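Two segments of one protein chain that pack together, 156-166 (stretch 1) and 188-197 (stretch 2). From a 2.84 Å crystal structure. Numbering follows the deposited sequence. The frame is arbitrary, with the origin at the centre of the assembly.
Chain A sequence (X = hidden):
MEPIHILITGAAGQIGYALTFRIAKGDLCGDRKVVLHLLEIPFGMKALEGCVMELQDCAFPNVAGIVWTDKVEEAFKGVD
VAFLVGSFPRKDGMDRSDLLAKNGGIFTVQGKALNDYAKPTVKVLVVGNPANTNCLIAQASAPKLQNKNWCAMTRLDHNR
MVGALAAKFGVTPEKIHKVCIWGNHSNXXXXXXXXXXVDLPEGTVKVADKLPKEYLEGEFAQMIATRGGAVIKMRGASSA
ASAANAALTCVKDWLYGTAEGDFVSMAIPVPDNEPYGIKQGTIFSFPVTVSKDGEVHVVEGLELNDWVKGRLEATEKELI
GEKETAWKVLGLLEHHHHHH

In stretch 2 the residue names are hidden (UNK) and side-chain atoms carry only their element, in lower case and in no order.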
# COMPACT_ATOMS: atom_id res chain seq x y z
N LEU A 156 -15.15 4.12 -4.37
CA LEU A 156 -14.81 4.31 -2.96
C LEU A 156 -16.07 4.38 -2.10
O LEU A 156 -16.23 3.61 -1.16
CB LEU A 156 -13.95 5.56 -2.76
CG LEU A 156 -13.41 5.78 -1.34
CD1 LEU A 156 -12.69 4.54 -0.81
CD2 LEU A 156 -12.51 6.99 -1.28
N ASP A 157 -16.97 5.31 -2.45
CA ASP A 157 -18.27 5.39 -1.79
C ASP A 157 -19.06 4.08 -1.95
O ASP A 157 -19.84 3.70 -1.07
CB ASP A 157 -19.08 6.57 -2.35
CG ASP A 157 -18.62 7.90 -1.81
OD1 ASP A 157 -18.05 7.93 -0.69
OD2 ASP A 157 -18.82 8.93 -2.49
N HIS A 158 -18.86 3.39 -3.07
CA HIS A 158 -19.45 2.08 -3.29
C HIS A 158 -18.98 1.09 -2.22
O HIS A 158 -19.80 0.45 -1.54
CB HIS A 158 -19.11 1.56 -4.69
CG HIS A 158 -19.69 0.21 -4.99
ND1 HIS A 158 -20.90 0.06 -5.64
CD2 HIS A 158 -19.25 -1.04 -4.72
CE1 HIS A 158 -21.17 -1.23 -5.77
NE2 HIS A 158 -20.19 -1.91 -5.21
N ASN A 159 -17.66 0.96 -2.06
CA ASN A 159 -17.09 0.05 -1.07
C ASN A 159 -17.34 0.52 0.36
O ASN A 159 -17.45 -0.29 1.27
CB ASN A 159 -15.58 -0.13 -1.29
CG ASN A 159 -15.26 -0.75 -2.64
OD1 ASN A 159 -16.12 -1.34 -3.29
ND2 ASN A 159 -14.00 -0.63 -3.06
N ARG A 160 -17.41 1.83 0.55
CA ARG A 160 -17.77 2.39 1.85
C ARG A 160 -19.17 1.92 2.26
O ARG A 160 -19.46 1.76 3.45
CB ARG A 160 -17.70 3.93 1.82
CG ARG A 160 -16.28 4.49 1.94
CD ARG A 160 -16.19 5.95 1.52
NE ARG A 160 -14.91 6.56 1.85
CZ ARG A 160 -14.51 7.75 1.41
NH1 ARG A 160 -15.29 8.46 0.61
NH2 ARG A 160 -13.32 8.23 1.76
N MET A 161 -20.04 1.69 1.28
CA MET A 161 -21.37 1.14 1.52
C MET A 161 -21.31 -0.34 1.85
O MET A 161 -21.93 -0.80 2.81
CB MET A 161 -22.28 1.37 0.31
CG MET A 161 -22.70 2.81 0.10
SD MET A 161 -23.71 3.03 -1.38
CE MET A 161 -25.10 1.97 -1.03
N VAL A 162 -20.59 -1.10 1.04
CA VAL A 162 -20.39 -2.52 1.29
C VAL A 162 -19.79 -2.75 2.68
O VAL A 162 -20.31 -3.54 3.47
CB VAL A 162 -19.48 -3.16 0.22
CG1 VAL A 162 -18.99 -4.52 0.67
CG2 VAL A 162 -20.22 -3.26 -1.10
N GLY A 163 -18.70 -2.05 2.97
CA GLY A 163 -18.05 -2.14 4.26
C GLY A 163 -18.96 -1.79 5.44
O GLY A 163 -18.95 -2.48 6.46
N ALA A 164 -19.74 -0.72 5.29
CA ALA A 164 -20.62 -0.27 6.36
C ALA A 164 -21.79 -1.23 6.59
O ALA A 164 -22.19 -1.46 7.74
CB ALA A 164 -21.15 1.13 6.05
N LEU A 165 -22.33 -1.78 5.51
CA LEU A 165 -23.43 -2.74 5.59
C LEU A 165 -22.92 -4.09 6.08
O LEU A 165 -23.65 -4.85 6.72
CB LEU A 165 -24.11 -2.91 4.24
CG LEU A 165 -25.02 -1.78 3.77
CD1 LEU A 165 -25.55 -2.08 2.38
CD2 LEU A 165 -26.15 -1.57 4.76
N ALA A 166 -21.67 -4.40 5.76
CA ALA A 166 -21.05 -5.62 6.23
C ALA A 166 -21.01 -5.62 7.75
O ALA A 166 -21.44 -6.57 8.40
CB ALA A 166 -19.65 -5.77 5.66
N UNK A 188 -23.45 15.09 -4.07
CA UNK A 188 -24.81 14.64 -4.37
C UNK A 188 -24.87 13.17 -4.79
O UNK A 188 -25.85 12.75 -5.39
c UNK A 188 -25.44 15.48 -5.50
c UNK A 188 -25.48 16.96 -5.12
o UNK A 188 -24.70 15.31 -6.71
N UNK A 189 -23.83 12.40 -4.48
CA UNK A 189 -23.84 10.97 -4.80
C UNK A 189 -24.99 10.28 -4.07
O UNK A 189 -25.31 10.63 -2.93
c UNK A 189 -22.25 9.99 -3.00
n UNK A 189 -20.40 10.59 -1.57
o UNK A 189 -21.58 12.24 -2.54
c UNK A 189 -22.51 10.30 -4.47
c UNK A 189 -21.38 11.04 -2.35
N UNK A 190 -25.62 9.32 -4.74
CA UNK A 190 -26.80 8.66 -4.19
C UNK A 190 -26.46 7.27 -3.67
O UNK A 190 -26.29 6.34 -4.46
c UNK A 190 -27.93 8.56 -5.23
c UNK A 190 -29.20 8.03 -4.60
c UNK A 190 -28.18 9.92 -5.89
N UNK A 191 -26.34 7.12 -2.34
CA UNK A 191 -26.15 5.78 -1.75
C UNK A 191 -27.44 4.98 -1.84
O UNK A 191 -28.33 5.16 -1.01
c UNK A 191 -25.41 7.54 -0.26
c UNK A 191 -25.78 6.08 -0.29
c UNK A 191 -26.27 8.17 -1.31
N UNK A 192 -27.54 4.11 -2.84
CA UNK A 192 -28.77 3.36 -3.08
C UNK A 192 -28.70 1.97 -2.47
O UNK A 192 -27.91 1.12 -2.90
o UNK A 192 -30.63 2.39 -6.12
o UNK A 192 -31.18 2.42 -3.99
c UNK A 192 -29.04 3.28 -4.59
c UNK A 192 -30.37 2.65 -4.92
N UNK A 193 -29.55 1.74 -1.47
CA UNK A 193 -29.55 0.48 -0.73
C UNK A 193 -30.88 -0.24 -0.85
O UNK A 193 -31.25 -1.00 0.04
c UNK A 193 -27.77 0.82 1.01
o UNK A 193 -29.92 1.90 1.20
c UNK A 193 -29.26 0.70 0.76
N UNK A 194 -31.59 -0.01 -1.94
CA UNK A 194 -32.93 -0.58 -2.10
C UNK A 194 -32.91 -1.86 -2.94
O UNK A 194 -33.94 -2.52 -3.10
o UNK A 194 -33.46 0.72 -4.07
c UNK A 194 -33.88 1.71 -1.92
c UNK A 194 -33.88 0.43 -2.73
N UNK A 195 -31.75 -2.19 -3.48
CA UNK A 195 -31.57 -3.42 -4.24
C UNK A 195 -30.57 -4.33 -3.54
O UNK A 195 -30.27 -5.42 -4.02
c UNK A 195 -32.82 -0.26 -7.08
n UNK A 195 -32.74 -1.53 -6.73
c UNK A 195 -30.84 -0.59 -6.19
n UNK A 195 -31.68 0.33 -6.77
c UNK A 195 -31.09 -3.12 -5.66
c UNK A 195 -31.51 -1.77 -6.16
N UNK A 196 -30.05 -3.87 -2.41
CA UNK A 196 -28.97 -4.55 -1.72
C UNK A 196 -29.43 -5.81 -0.97
O UNK A 196 -30.56 -5.87 -0.47
c UNK A 196 -28.28 -3.60 -0.76
N UNK A 197 -28.55 -6.80 -0.92
CA UNK A 197 -28.81 -8.06 -0.22
C UNK A 197 -27.65 -8.42 0.71
O UNK A 197 -26.56 -7.86 0.60
o UNK A 197 -27.87 -9.43 -2.01
c UNK A 197 -29.04 -9.22 -1.22
c UNK A 197 -30.21 -8.90 -2.14

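Position 188 carries three side-chain atoms, a carbon bearing one oxygen and one carbon, and they stay far from the helix. This is Thr188.

At position 189 there are five atoms: three carbons in line, the third holding one oxygen and one nitrogen. An amide on that length of chain is glutamine, so Gln189. Its CA-to-CB bond points toward the helix, and NE2 comes to 2.5 Å from OD2 of Asp157. The other carboxylate oxygen of that aspartate is engaged within the helix, where Arg160 NH1 donates to Asp157 OD1 at 3.1 Å in a salt bridge one turn along.

Position 190 shows three carbons, one branching to two, and the CA-to-CB bond points away from stretch 1; it is Val190.

The three carbons at 191 close a ring onto the backbone nitrogen, which makes Pro191. Its CA-to-CB bond runs sideways to the helix, yet CB lies 3.8 Å from SD of Met161, and the backbone CA is closer still to that sulfur, at 3.7 Å.

Position 192 has two carbons, the second with two oxygens: Asp192. Its CA-to-CB bond points away from the helix, and the carboxylate serves the turn. OD1 accepts from the backbone N of residue 194 at 3.2 Å, while the helix is met by the backbone, O lying 3.5 Å from Met161 CE.

At 193 there is a carbon bearing one oxygen and one carbon, and the CA-to-CB bond points toward the helix; this is Thr193. Its methyl, CG2, sits 3.6 Å from Met161 CE and 3.9 Å from Leu165 CD1, bridging two helical turns.

Position 194 repeats that branched pattern without reaching stretch 1. It is Thr194, whose OG1 donates to Asp192 OD1 at 2.8 Å.

A five-membered ring of three carbons and two nitrogens on one carbon marks 195 as His195. It too misses the helix; NE2 donates to Asp192 OD2 over a very short 2.4 Å.

Position 196 has a single carbon, directed toward the helix: Ala196, with CB 4.4 Å from Leu165 CD1.

Last, 197 has a carbon carrying one oxygen and one carbon, its CA-to-CB bond pointing away: Thr197.

The contact is small, 277 Å² in all, and follows the helical repeat. Asp157, Met161 and Leu165, spaced four apart, present one stripe: a polar end at Gln189, then an apolar run past Pro191 and Thr193 to Ala196. Met161, extended through chi2 t, has the most surface covered by the other stretch, 71 Å², and touches backbone as readily as side chain. Asp192 meanwhile ties the turn together.

Stretch 2, residues 188-197: TQVPDTTHAT
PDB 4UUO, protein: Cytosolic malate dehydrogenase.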